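Local coordinates for lipoprotein (Colwellia psychrerythraea, PDB 3O0Y), which is of unknown function but, as a putative lipoprotein of the DUF885 family in the metallopeptidase-like Peptidase_MA clan, may be related to peptidases, at residues 365-370 against 438-443; 380-385 against 447-452; 442-447 against 469-474. All coordinates share one frame; numbering follows the deposited sequence.

The three contacts share one run of chain: the end of helix 432-439, the turn after it and helix 444-452. Contact 1 sets the turn against helix 353-373; it is buried but small, mostly apolar, with one methyl on a backbone carbonyl and no hydrogen bond across. Contact 2, partly buried, lays the loop 380-385 on the far end of helix 444-452 through proline, leucine and tyrosine, with one water at its polar end. The centre of contact 3 is closest to that of the chain, about 11 Å away against about 18 Å for the others; it joins the start of helix 444-452 to helix 467-483. Its chemistry is the most polar: histidine, glutamine, glutamate and waters.

Contact 1. Residues 365-370 against 438-443; sequences GYITEV and HEANPG
V370 turns its side chain from helix 353-373 onto N441 and P442. CB is directed at the turn, and the two methyls part from there. CG1 lies in the crowded position between backbone N and carbonyl carbon (chi1 69°), and it lies 3.3 Å from the backbone O of N441, its nearest partner across the contact. CG2, anti to the backbone N, faces the proline ring instead, 4.3 Å from P442 CD. A cis peptide bond precedes P442 in the turn that V370 packs against. One turn earlier on the helix, I367 adds a second apolar touch: its chain runs out extended at chi2 (174°), and CD1 meets A440 CB at 4.1 Å. The side chains of I367 and N441 cross at about a right angle. A440 is the first residue to leave helical geometry, and I367 and V370 pack on it and the two residues that follow. The same face of helix 353-373 continues onto helix 432-439, with I367 on T436 and V370 on Y437, while M374 and F378 pack on P442.

Contact 2. Residues 380-385 against 447-452; sequences TTPSYQ and QIALNL
Y384 and L452 cross at about a right angle, with the leucine methyl CD1 over one face of the tyrosine ring. This is a CH-pi contact: CD1 stands 4.2 Å from the ring centroid and 27° off the ring normal, displaced toward the phenol end, where CZ is its nearest ring atom. CB of L452 comes close to the same end, 3.7 Å from Y384 OH. Y384 CG lies beside its backbone N (chi1 -54°), and from there the ring reaches A449 and L452. A449 CB meets the ring obliquely, 3.7 Å from Y384 CD2. The same methyl also touches P382 CB at 3.6 Å, so A449 is shared by the tyrosine and the proline. P382 and L450 cross obliquely; the proline ring rests on the leucine through CB, CG and CD. L450 CD2 reaches further back along the loop, 3.6 Å from T380 O, and also touches the methyl CG2 of T380. At the polar end, a water donates to Y384 OH at 2.8 Å and makes only a weak bond to L452 O, while the hydroxyl also hydrogen-bonds V409 O. An alanine at Y384 would probably leave V409 O and the water without their hydroxyl partner and open a gap beside L452 CD1. No direct hydrogen bond crosses between the two segments, and the packing is mostly apolar. The loop leads from helix 353-373 to strand 387-390, the edge of a small three-stranded sheet, and lies along the end of helix 444-452. Y384 O accepts from the side-chain NE2 of H445, S383 OG bonds D453 OD1 at the helix end, and helix 580-588 brings D585 against T380 and L588 against L450.

Contact 3. Residues 442-447 against 469-474; sequences PGHHWQ and YTEGWA
H444 ND1, Q447 OE1 and T470 O converge on one water, each 2.8 Å from it, which donates to the last two. A direct hydrogen bond runs from W473 NE1 to P442 O, 2.8 Å with an angle of 152° at the hydrogen, in the indole plane and on an in-plane lone pair of the carbonyl. The backbones come closest at G443, the N-cap of helix 444-452, whose CA is 4.2 Å from A474 CA. A474 CB sits over one face of the H444 imidazole, displaced toward the rim, in a CH-pi contact 3.9 Å from the ring centroid. At the ring edge E471 OE1 lies in plane, 3.1 Å from H444 CE1, with ring and carboxylate planes 89° apart. H438, H444 and E471 cluster as the two histidines and the later glutamate do in the zinc sites of gluzincins, with E439 beside them; four residues rather than two separate E439 from H444, so a related metal site is only a possibility. A sulfate ion, probably from the crystallisation liquor, lies about 4 Å from the side chain of E471. One turn along helix 444-452, Q447 packs CB on W473 CD1 at 3.5 Å and bends at chi2 (-86°), its amide nearly perpendicular to the Y469 ring. Q447 NE2 donates to a second water at 3.1 Å, which donates to Y469 OH, a hydroxyl also hydrogen-bonded to V587 O.

Contact 1. Residues 365-370 against 438-443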
ATOM      1  N   GLY A 365      23.117   7.194   0.525  1.00  9.80           N
ATOM      2  CA  GLY A 365      23.918   7.516  -0.607  1.00  8.22           C
ATOM      3  C   GLY A 365      23.210   7.242  -1.936  1.00  7.78           C
ATOM      4  O   GLY A 365      23.347   8.034  -2.904  1.00  7.91           O
ATOM      5  N   TYR A 366      22.476   6.141  -1.996  1.00  7.35           N
ATOM      6  CA  TYR A 366      21.752   5.838  -3.218  1.00  6.23           C
ATOM      7  C   TYR A 366      20.719   6.920  -3.524  1.00  7.56           C
ATOM      8  O   TYR A 366      20.512   7.272  -4.712  1.00  6.63           O
ATOM      9  CB  TYR A 366      21.079   4.468  -3.205  1.00  6.51           C
ATOM     10  CG  TYR A 366      21.975   3.260  -3.045  1.00  6.02           C
ATOM     11  CD1 TYR A 366      23.272   3.246  -3.546  1.00  7.43           C
ATOM     12  CD2 TYR A 366      21.519   2.139  -2.361  1.00  6.22           C
ATOM     13  CE1 TYR A 366      24.085   2.138  -3.353  1.00 10.75           C
ATOM     14  CE2 TYR A 366      22.313   1.004  -2.185  1.00  6.94           C
ATOM     15  CZ  TYR A 366      23.614   1.018  -2.683  1.00  8.59           C
ATOM     16  OH  TYR A 366      24.469  -0.086  -2.559  1.00  8.98           O
ATOM     17  N   ILE A 367      19.974   7.341  -2.499  1.00  5.86           N
ATOM     18  CA  ILE A 367      18.918   8.398  -2.668  1.00  6.28           C
ATOM     19  C   ILE A 367      19.557   9.658  -3.158  1.00  7.09           C
ATOM     20  O   ILE A 367      19.073  10.251  -4.134  1.00  7.21           O
ATOM     21  CB  ILE A 367      18.129   8.630  -1.384  1.00  4.15           C
ATOM     22  CG1 ILE A 367      17.421   7.368  -1.015  1.00  6.42           C
ATOM     23  CG2 ILE A 367      17.116   9.827  -1.568  1.00  7.44           C
ATOM     24  CD1 ILE A 367      16.728   7.440   0.332  1.00  7.27           C
ATOM     25  N   THR A 368      20.656  10.094  -2.534  1.00  9.48           N
ATOM     26  CA  THR A 368      21.298  11.333  -2.893  1.00  9.18           C
ATOM     27  C   THR A 368      21.763  11.318  -4.351  1.00  9.23           C
ATOM     28  O   THR A 368      21.592  12.329  -5.093  1.00  8.67           O
ATOM     29  CB  THR A 368      22.497  11.617  -1.920  1.00 12.01           C
ATOM     30  OG1 THR A 368      21.956  11.689  -0.600  1.00 15.17           O
ATOM     31  CG2 THR A 368      23.249  12.891  -2.302  1.00 13.31           C
ATOM     32  N   GLU A 369      22.441  10.235  -4.725  1.00  6.54           N
ATOM     33  CA  GLU A 369      22.977  10.117  -6.060  1.00  8.48           C
ATOM     34  C   GLU A 369      21.864  10.130  -7.117  1.00  7.46           C
ATOM     35  O   GLU A 369      21.962  10.830  -8.092  1.00  8.35           O
ATOM     36  CB  GLU A 369      23.830   8.865  -6.170  1.00  9.83           C
ATOM     37  CG  GLU A 369      24.334   8.561  -7.574  1.00 14.63           C
ATOM     38  CD  GLU A 369      24.999   7.134  -7.611  1.00 23.63           C
ATOM     39  OE1 GLU A 369      24.428   6.103  -7.063  1.00 21.77           O
ATOM     40  OE2 GLU A 369      26.138   7.091  -8.114  1.00 28.96           O
ATOM     41  N   VAL A 370      20.847   9.292  -6.973  1.00  5.80           N
ATOM     42  CA  VAL A 370      19.828   9.185  -8.022  1.00  6.06           C
ATOM     43  C   VAL A 370      19.040  10.487  -8.139  1.00  6.94           C
ATOM     44  O   VAL A 370      18.647  10.863  -9.205  1.00  7.30           O
ATOM     45  CB  VAL A 370      18.900   7.970  -7.836  1.00  4.84           C
ATOM     46  CG1 VAL A 370      17.920   8.105  -6.569  1.00  6.15           C
ATOM     47  CG2 VAL A 370      18.139   7.706  -9.168  1.00  3.42           C
ATOM     48  N   HIS A 438      12.549   2.085  -5.750  1.00  6.80           N
ATOM     49  CA  HIS A 438      11.155   1.805  -5.673  1.00  7.95           C
ATOM     50  C   HIS A 438      10.443   2.584  -4.577  1.00  5.68           C
ATOM     51  O   HIS A 438       9.389   3.208  -4.844  1.00  5.52           O
ATOM     52  CB  HIS A 438      11.024   0.344  -5.372  1.00  9.48           C
ATOM     53  CG  HIS A 438       9.615  -0.147  -5.295  1.00 13.36           C
ATOM     54  ND1 HIS A 438       8.833  -0.040  -4.189  1.00 20.17           N
ATOM     55  CD2 HIS A 438       8.799  -0.641  -6.269  1.00 24.19           C
ATOM     56  CE1 HIS A 438       7.683  -0.649  -4.378  1.00 15.04           C
ATOM     57  NE2 HIS A 438       7.586  -0.938  -5.667  1.00 28.01           N
ATOM     58  N   GLU A 439      11.063   2.648  -3.397  1.00  4.81           N
ATOM     59  CA  GLU A 439      10.403   3.236  -2.224  1.00  5.78           C
ATOM     60  C   GLU A 439      10.518   4.733  -2.192  1.00  7.42           C
ATOM     61  O   GLU A 439       9.611   5.464  -1.720  1.00  8.88           O
ATOM     62  CB  GLU A 439      10.898   2.610  -0.941  1.00  5.83           C
ATOM     63  CG  GLU A 439      10.644   1.078  -0.742  1.00  6.89           C
ATOM     64  CD  GLU A 439       9.228   0.641  -0.706  1.00 13.21           C
ATOM     65  OE1 GLU A 439       8.326   1.457  -0.777  1.00 10.44           O
ATOM     66  OE2 GLU A 439       9.054  -0.592  -0.617  1.00 12.66           O
ATOM     67  N   ALA A 440      11.673   5.215  -2.578  1.00  5.72           N
ATOM     68  CA  ALA A 440      11.980   6.635  -2.475  1.00  5.17           C
ATOM     69  C   ALA A 440      11.933   7.306  -3.825  1.00  5.92           C
ATOM     70  O   ALA A 440      10.810   7.561  -4.296  1.00  7.39           O
ATOM     71  CB  ALA A 440      13.247   6.869  -1.666  1.00  6.74           C
ATOM     72  N   ASN A 441      13.055   7.721  -4.408  1.00  6.25           N
ATOM     73  CA  ASN A 441      13.128   8.380  -5.659  1.00  4.91           C
ATOM     74  C   ASN A 441      13.812   7.508  -6.739  1.00  6.27           C
ATOM     75  O   ASN A 441      14.843   6.897  -6.456  1.00  6.88           O
ATOM     76  CB  ASN A 441      13.968   9.627  -5.514  1.00  8.06           C
ATOM     77  CG  ASN A 441      13.333  10.622  -4.498  1.00  8.26           C
ATOM     78  OD1 ASN A 441      12.083  10.598  -4.281  1.00  8.36           O
ATOM     79  ND2 ASN A 441      14.143  11.493  -3.956  1.00  8.57           N
ATOM     80  N   PRO A 442      13.244   7.473  -7.929  1.00  6.75           N
ATOM     81  CA  PRO A 442      12.101   8.170  -8.523  1.00  5.51           C
ATOM     82  C   PRO A 442      10.765   7.436  -8.337  1.00  4.78           C
ATOM     83  O   PRO A 442       9.774   7.869  -8.960  1.00  6.73           O
ATOM     84  CB  PRO A 442      12.447   8.144 -10.029  1.00  7.67           C
ATOM     85  CG  PRO A 442      13.471   7.168 -10.159  1.00  9.08           C
ATOM     86  CD  PRO A 442      13.971   6.650  -8.922  1.00  9.37           C
ATOM     87  N   GLY A 443      10.701   6.527  -7.375  1.00  5.95           N
ATOM     88  CA  GLY A 443       9.479   5.754  -7.116  1.00  5.61           C
ATOM     89  C   GLY A 443       8.396   6.382  -6.222  1.00  5.75           C
ATOM     90  O   GLY A 443       7.963   7.499  -6.460  1.00  6.76           O
TER

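Contact 2. Residues 380-385 against 447-452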
ATOM      1  N   THR A 380      10.635  18.598 -12.236  1.00  9.28           N
ATOM      2  CA  THR A 380       9.791  19.217 -11.194  1.00  8.88           C
ATOM      3  C   THR A 380      10.056  18.478  -9.868  1.00  8.36           C
ATOM      4  O   THR A 380       9.755  17.296  -9.696  1.00  7.47           O
ATOM      5  CB  THR A 380       8.320  19.123 -11.569  1.00 10.36           C
ATOM      6  OG1 THR A 380       8.112  19.837 -12.802  1.00 12.25           O
ATOM      7  CG2 THR A 380       7.497  19.802 -10.487  1.00 12.23           C
ATOM      8  N   THR A 381      10.635  19.181  -8.908  1.00  9.44           N
ATOM      9  CA  THR A 381      10.961  18.623  -7.583  1.00  7.56           C
ATOM     10  C   THR A 381       9.798  18.826  -6.644  1.00  8.17           C
ATOM     11  O   THR A 381       9.306  19.953  -6.490  1.00 10.45           O
ATOM     12  CB  THR A 381      12.213  19.291  -6.977  1.00 10.56           C
ATOM     13  OG1 THR A 381      13.305  19.080  -7.875  1.00 13.20           O
ATOM     14  CG2 THR A 381      12.531  18.707  -5.608  1.00  8.01           C
ATOM     15  N   PRO A 382       9.370  17.758  -6.000  1.00  7.37           N
ATOM     16  CA  PRO A 382       8.241  17.916  -5.085  1.00  8.07           C
ATOM     17  C   PRO A 382       8.668  18.665  -3.818  1.00  8.14           C
ATOM     18  O   PRO A 382       9.856  18.727  -3.519  1.00  7.98           O
ATOM     19  CB  PRO A 382       7.866  16.509  -4.734  1.00 10.17           C
ATOM     20  CG  PRO A 382       9.051  15.687  -5.044  1.00 10.88           C
ATOM     21  CD  PRO A 382       9.789  16.346  -6.132  1.00  8.98           C
ATOM     22  N   SER A 383       7.711  19.243  -3.092  1.00  6.62           N
ATOM     23  CA  SER A 383       8.018  20.087  -1.930  1.00  6.96           C
ATOM     24  C   SER A 383       8.264  19.308  -0.597  1.00  9.23           C
ATOM     25  O   SER A 383       8.360  19.940   0.475  1.00  9.02           O
ATOM     26  CB  SER A 383       6.871  21.056  -1.669  1.00  8.42           C
ATOM     27  OG  SER A 383       5.727  20.333  -1.207  1.00  6.65           O
ATOM     28  N   TYR A 384       8.412  17.985  -0.667  1.00  8.94           N
ATOM     29  CA  TYR A 384       8.597  17.111   0.469  1.00  7.13           C
ATOM     30  C   TYR A 384       9.884  16.307   0.299  1.00  9.54           C
ATOM     31  O   TYR A 384      10.187  15.921  -0.809  1.00  7.92           O
ATOM     32  CB  TYR A 384       7.458  16.106   0.596  1.00  7.58           C
ATOM     33  CG  TYR A 384       6.098  16.689   0.638  1.00  9.04           C
ATOM     34  CD1 TYR A 384       5.398  16.814   1.858  1.00  7.70           C
ATOM     35  CD2 TYR A 384       5.397  16.952  -0.533  1.00  7.60           C
ATOM     36  CE1 TYR A 384       4.106  17.296   1.866  1.00  8.28           C
ATOM     37  CE2 TYR A 384       4.078  17.448  -0.507  1.00  7.50           C
ATOM     38  CZ  TYR A 384       3.468  17.622   0.712  1.00  7.48           C
ATOM     39  OH  TYR A 384       2.170  18.048   0.777  1.00  8.37           O
ATOM     40  N   GLN A 385      10.682  16.225   1.368  1.00 10.91           N
ATOM     41  CA  GLN A 385      11.938  15.495   1.302  1.00 12.65           C
ATOM     42  C   GLN A 385      11.745  14.185   2.036  1.00 14.83           C
ATOM     43  O   GLN A 385      11.329  14.196   3.174  1.00 14.86           O
ATOM     44  CB  GLN A 385      13.075  16.273   1.972  1.00 17.13           C
ATOM     45  CG  GLN A 385      13.696  17.319   1.056  1.00 25.48           C
ATOM     46  CD  GLN A 385      15.234  17.455   1.258  1.00 40.53           C
ATOM     47  OE1 GLN A 385      15.802  17.121   2.339  1.00 45.67           O
ATOM     48  NE2 GLN A 385      15.912  17.948   0.213  1.00 44.73           N
ATOM     49  N   GLN A 447       6.647  10.282  -6.613  1.00  5.63           N
ATOM     50  CA  GLN A 447       5.316  10.281  -7.237  1.00  7.03           C
ATOM     51  C   GLN A 447       4.273  10.788  -6.282  1.00  6.34           C
ATOM     52  O   GLN A 447       3.547  11.761  -6.614  1.00  5.97           O
ATOM     53  CB  GLN A 447       4.974   8.909  -7.766  1.00  5.43           C
ATOM     54  CG  GLN A 447       3.617   8.735  -8.367  1.00  5.02           C
ATOM     55  CD  GLN A 447       2.580   8.423  -7.340  1.00  6.05           C
ATOM     56  OE1 GLN A 447       2.593   7.363  -6.739  1.00  9.40           O
ATOM     57  NE2 GLN A 447       1.545   9.316  -7.252  1.00  5.95           N
ATOM     58  N   ILE A 448       4.251  10.210  -5.086  1.00  5.91           N
ATOM     59  CA  ILE A 448       3.212  10.613  -4.076  1.00  6.03           C
ATOM     60  C   ILE A 448       3.341  12.087  -3.668  1.00  6.45           C
ATOM     61  O   ILE A 448       2.378  12.821  -3.574  1.00  6.74           O
ATOM     62  CB  ILE A 448       3.272   9.668  -2.877  1.00  6.52           C
ATOM     63  CG1 ILE A 448       2.641   8.342  -3.287  1.00 10.33           C
ATOM     64  CG2 ILE A 448       2.592  10.239  -1.591  1.00  6.86           C
ATOM     65  CD1 ILE A 448       2.887   7.222  -2.347  1.00 14.44           C
ATOM     66  N   ALA A 449       4.551  12.536  -3.416  1.00  4.85           N
ATOM     67  CA  ALA A 449       4.785  13.898  -3.074  1.00  6.73           C
ATOM     68  C   ALA A 449       4.405  14.880  -4.180  1.00  7.73           C
ATOM     69  O   ALA A 449       3.742  15.914  -3.935  1.00  6.69           O
ATOM     70  CB  ALA A 449       6.309  14.081  -2.654  1.00  5.61           C
ATOM     71  N   LEU A 450       4.742  14.549  -5.437  1.00  6.01           N
ATOM     72  CA  LEU A 450       4.256  15.375  -6.555  1.00  6.78           C
ATOM     73  C   LEU A 450       2.725  15.405  -6.600  1.00  6.93           C
ATOM     74  O   LEU A 450       2.156  16.445  -6.857  1.00  5.82           O
ATOM     75  CB  LEU A 450       4.884  14.949  -7.890  1.00  7.15           C
ATOM     76  CG  LEU A 450       6.323  15.356  -8.085  1.00  6.89           C
ATOM     77  CD1 LEU A 450       6.941  14.623  -9.340  1.00  4.25           C
ATOM     78  CD2 LEU A 450       6.477  16.951  -8.207  1.00  7.68           C
ATOM     79  N   ASN A 451       2.067  14.266  -6.391  1.00  5.38           N
ATOM     80  CA  ASN A 451       0.621  14.261  -6.447  1.00  5.30           C
ATOM     81  C   ASN A 451       0.052  15.150  -5.337  1.00  6.17           C
ATOM     82  O   ASN A 451      -0.881  15.918  -5.614  1.00  6.32           O
ATOM     83  CB  ASN A 451       0.108  12.873  -6.267  1.00  4.91           C
ATOM     84  CG  ASN A 451      -1.337  12.709  -6.693  1.00  9.27           C
ATOM     85  OD1 ASN A 451      -2.089  13.698  -6.972  1.00 11.38           O
ATOM     86  ND2 ASN A 451      -1.760  11.474  -6.734  1.00  5.69           N
ATOM     87  N   LEU A 452       0.663  15.110  -4.136  1.00  5.80           N
ATOM     88  CA  LEU A 452       0.175  15.962  -3.064  1.00  6.82           C
ATOM     89  C   LEU A 452       0.321  17.424  -3.396  1.00  8.09           C
ATOM     90  O   LEU A 452      -0.561  18.244  -3.076  1.00  8.30           O
ATOM     91  CB  LEU A 452       0.948  15.695  -1.793  1.00  8.72           C
ATOM     92  CG  LEU A 452       0.636  14.433  -1.072  1.00  8.49           C
ATOM     93  CD1 LEU A 452       1.715  14.261   0.113  1.00  9.76           C
ATOM     94  CD2 LEU A 452      -0.836  14.339  -0.563  1.00 12.05           C
TER
HETATM   95  O   HOH W   1       1.664  20.011  -1.106  1.00  9.31           O

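Contact 3. Residues 442-447 against 469-474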
ATOM      1  N   PRO A 442      13.244   7.473  -7.929  1.00  6.75           N
ATOM      2  CA  PRO A 442      12.101   8.170  -8.523  1.00  5.51           C
ATOM      3  C   PRO A 442      10.765   7.436  -8.337  1.00  4.78           C
ATOM      4  O   PRO A 442       9.774   7.869  -8.960  1.00  6.73           O
ATOM      5  CB  PRO A 442      12.447   8.144 -10.029  1.00  7.67           C
ATOM      6  CG  PRO A 442      13.471   7.168 -10.159  1.00  9.08           C
ATOM      7  CD  PRO A 442      13.971   6.650  -8.922  1.00  9.37           C
ATOM      8  N   GLY A 443      10.701   6.527  -7.375  1.00  5.95           N
ATOM      9  CA  GLY A 443       9.479   5.754  -7.116  1.00  5.61           C
ATOM     10  C   GLY A 443       8.396   6.382  -6.222  1.00  5.75           C
ATOM     11  O   GLY A 443       7.963   7.499  -6.460  1.00  6.76           O
ATOM     12  N   HIS A 444       8.022   5.700  -5.162  1.00  5.88           N
ATOM     13  CA  HIS A 444       6.866   6.119  -4.399  1.00  4.57           C
ATOM     14  C   HIS A 444       6.950   7.526  -3.856  1.00  5.44           C
ATOM     15  O   HIS A 444       5.970   8.259  -3.987  1.00  5.28           O
ATOM     16  CB  HIS A 444       6.598   5.200  -3.235  1.00  4.58           C
ATOM     17  CG  HIS A 444       5.993   3.868  -3.581  1.00  5.83           C
ATOM     18  ND1 HIS A 444       5.026   3.704  -4.567  1.00  8.07           N
ATOM     19  CD2 HIS A 444       6.203   2.645  -3.041  1.00  9.13           C
ATOM     20  CE1 HIS A 444       4.650   2.426  -4.574  1.00  8.97           C
ATOM     21  NE2 HIS A 444       5.346   1.765  -3.666  1.00  9.43           N
ATOM     22  N   HIS A 445       8.048   7.921  -3.232  1.00  5.43           N
ATOM     23  CA  HIS A 445       8.123   9.254  -2.630  1.00  5.66           C
ATOM     24  C   HIS A 445       7.983  10.346  -3.700  1.00  6.16           C
ATOM     25  O   HIS A 445       7.177  11.291  -3.585  1.00  6.95           O
ATOM     26  CB  HIS A 445       9.411   9.456  -1.825  1.00  6.94           C
ATOM     27  CG  HIS A 445       9.517  10.862  -1.304  1.00  6.13           C
ATOM     28  ND1 HIS A 445       8.696  11.303  -0.286  1.00  6.07           N
ATOM     29  CD2 HIS A 445      10.178  11.960  -1.771  1.00  7.87           C
ATOM     30  CE1 HIS A 445       8.915  12.607  -0.091  1.00  6.84           C
ATOM     31  NE2 HIS A 445       9.794  13.044  -0.994  1.00  6.36           N
ATOM     32  N   TRP A 446       8.735  10.224  -4.792  1.00  5.01           N
ATOM     33  CA  TRP A 446       8.739  11.243  -5.798  1.00  6.90           C
ATOM     34  C   TRP A 446       7.293  11.400  -6.348  1.00  6.96           C
ATOM     35  O   TRP A 446       6.801  12.516  -6.496  1.00  5.68           O
ATOM     36  CB  TRP A 446       9.747  10.917  -6.893  1.00  7.31           C
ATOM     37  CG  TRP A 446      10.131  12.085  -7.771  1.00  3.80           C
ATOM     38  CD1 TRP A 446       9.700  12.328  -9.050  1.00  3.50           C
ATOM     39  CD2 TRP A 446      11.105  13.077  -7.483  1.00  4.81           C
ATOM     40  NE1 TRP A 446      10.339  13.412  -9.557  1.00  5.50           N
ATOM     41  CE2 TRP A 446      11.192  13.907  -8.620  1.00  3.92           C
ATOM     42  CE3 TRP A 446      11.913  13.344  -6.372  1.00  5.08           C
ATOM     43  CZ2 TRP A 446      12.054  14.989  -8.691  1.00  5.66           C
ATOM     44  CZ3 TRP A 446      12.757  14.410  -6.457  1.00  5.44           C
ATOM     45  CH2 TRP A 446      12.874  15.186  -7.616  1.00  5.39           C
ATOM     46  N   GLN A 447       6.647  10.282  -6.613  1.00  5.63           N
ATOM     47  CA  GLN A 447       5.316  10.281  -7.237  1.00  7.03           C
ATOM     48  C   GLN A 447       4.273  10.788  -6.282  1.00  6.34           C
ATOM     49  O   GLN A 447       3.547  11.761  -6.614  1.00  5.97           O
ATOM     50  CB  GLN A 447       4.974   8.909  -7.766  1.00  5.43           C
ATOM     51  CG  GLN A 447       3.617   8.735  -8.367  1.00  5.02           C
ATOM     52  CD  GLN A 447       2.580   8.423  -7.340  1.00  6.05           C
ATOM     53  OE1 GLN A 447       2.593   7.363  -6.739  1.00  9.40           O
ATOM     54  NE2 GLN A 447       1.545   9.316  -7.252  1.00  5.95           N
ATOM     55  N   TYR A 469      -1.691   2.396 -11.064  1.00  5.84           N
ATOM     56  CA  TYR A 469      -0.863   3.600 -11.295  1.00  4.47           C
ATOM     57  C   TYR A 469       0.317   3.651 -10.325  1.00  5.82           C
ATOM     58  O   TYR A 469       1.461   3.917 -10.709  1.00  7.21           O
ATOM     59  CB  TYR A 469      -1.706   4.883 -11.206  1.00  4.06           C
ATOM     60  CG  TYR A 469      -0.900   6.135 -11.384  1.00  5.46           C
ATOM     61  CD1 TYR A 469      -0.840   6.809 -12.558  1.00  6.78           C
ATOM     62  CD2 TYR A 469      -0.246   6.656 -10.290  1.00  7.14           C
ATOM     63  CE1 TYR A 469      -0.094   7.965 -12.683  1.00  7.11           C
ATOM     64  CE2 TYR A 469       0.548   7.777 -10.413  1.00  8.31           C
ATOM     65  CZ  TYR A 469       0.578   8.448 -11.574  1.00  9.11           C
ATOM     66  OH  TYR A 469       1.343   9.616 -11.682  1.00  8.83           O
ATOM     67  N   THR A 470       0.006   3.546  -9.057  1.00  5.11           N
ATOM     68  CA  THR A 470       0.928   3.766  -7.953  1.00  4.23           C
ATOM     69  C   THR A 470       2.007   2.686  -7.930  1.00  5.67           C
ATOM     70  O   THR A 470       3.197   3.048  -7.887  1.00  5.79           O
ATOM     71  CB  THR A 470       0.218   3.921  -6.582  1.00  6.83           C
ATOM     72  OG1 THR A 470      -0.766   4.966  -6.706  1.00  8.78           O
ATOM     73  CG2 THR A 470       1.280   4.297  -5.484  1.00 10.72           C
ATOM     74  N   GLU A 471       1.643   1.420  -7.993  1.00  6.61           N
ATOM     75  CA  GLU A 471       2.601   0.374  -8.007  1.00  6.72           C
ATOM     76  C   GLU A 471       3.265   0.244  -9.362  1.00  5.97           C
ATOM     77  O   GLU A 471       4.488  -0.029  -9.383  1.00  7.04           O
ATOM     78  CB  GLU A 471       1.919  -0.940  -7.620  1.00  5.88           C
ATOM     79  CG  GLU A 471       1.256  -0.864  -6.289  1.00  8.94           C
ATOM     80  CD  GLU A 471       2.187  -0.447  -5.101  1.00 14.14           C
ATOM     81  OE1 GLU A 471       3.458  -0.359  -5.213  1.00 12.22           O
ATOM     82  OE2 GLU A 471       1.589  -0.122  -4.048  1.00 17.48           O
ATOM     83  N   GLY A 472       2.527   0.448 -10.467  1.00  5.95           N
ATOM     84  CA  GLY A 472       3.105   0.396 -11.754  1.00  6.59           C
ATOM     85  C   GLY A 472       4.141   1.496 -11.954  1.00  5.95           C
ATOM     86  O   GLY A 472       5.223   1.244 -12.536  1.00  6.71           O
ATOM     87  N   TRP A 473       3.867   2.685 -11.413  1.00  4.15           N
ATOM     88  CA  TRP A 473       4.836   3.787 -11.499  1.00  4.62           C
ATOM     89  C   TRP A 473       6.150   3.384 -10.804  1.00  4.87           C
ATOM     90  O   TRP A 473       7.233   3.620 -11.337  1.00  4.83           O
ATOM     91  CB  TRP A 473       4.278   5.080 -10.844  1.00  6.62           C
ATOM     92  CG  TRP A 473       5.447   6.090 -10.712  1.00  2.90           C
ATOM     93  CD1 TRP A 473       6.222   6.272  -9.642  1.00  4.57           C
ATOM     94  CD2 TRP A 473       6.107   6.741 -11.813  1.00  3.74           C
ATOM     95  NE1 TRP A 473       7.297   7.060  -9.974  1.00  4.25           N
ATOM     96  CE2 TRP A 473       7.228   7.371 -11.297  1.00  3.36           C
ATOM     97  CE3 TRP A 473       5.789   6.924 -13.135  1.00  3.86           C
ATOM     98  CZ2 TRP A 473       8.091   8.107 -12.106  1.00  3.56           C
ATOM     99  CZ3 TRP A 473       6.645   7.640 -13.945  1.00  6.51           C
ATOM    100  CH2 TRP A 473       7.729   8.271 -13.409  1.00  5.70           C
ATOM    101  N   ALA A 474       6.048   2.840  -9.599  1.00  3.10           N
ATOM    102  CA  ALA A 474       7.267   2.575  -8.819  1.00  6.57           C
ATOM    103  C   ALA A 474       8.096   1.494  -9.510  1.00  8.27           C
ATOM    104  O   ALA A 474       9.303   1.604  -9.594  1.00  7.16           O
ATOM    105  CB  ALA A 474       6.945   2.188  -7.369  1.00  6.96           C
TER
HETATM  106  O   HOH W   2       4.408   5.258  -6.752  1.00  8.83           O
HETATM  107  O   HOH W   3       1.446  11.596  -9.341  1.00 12.58           O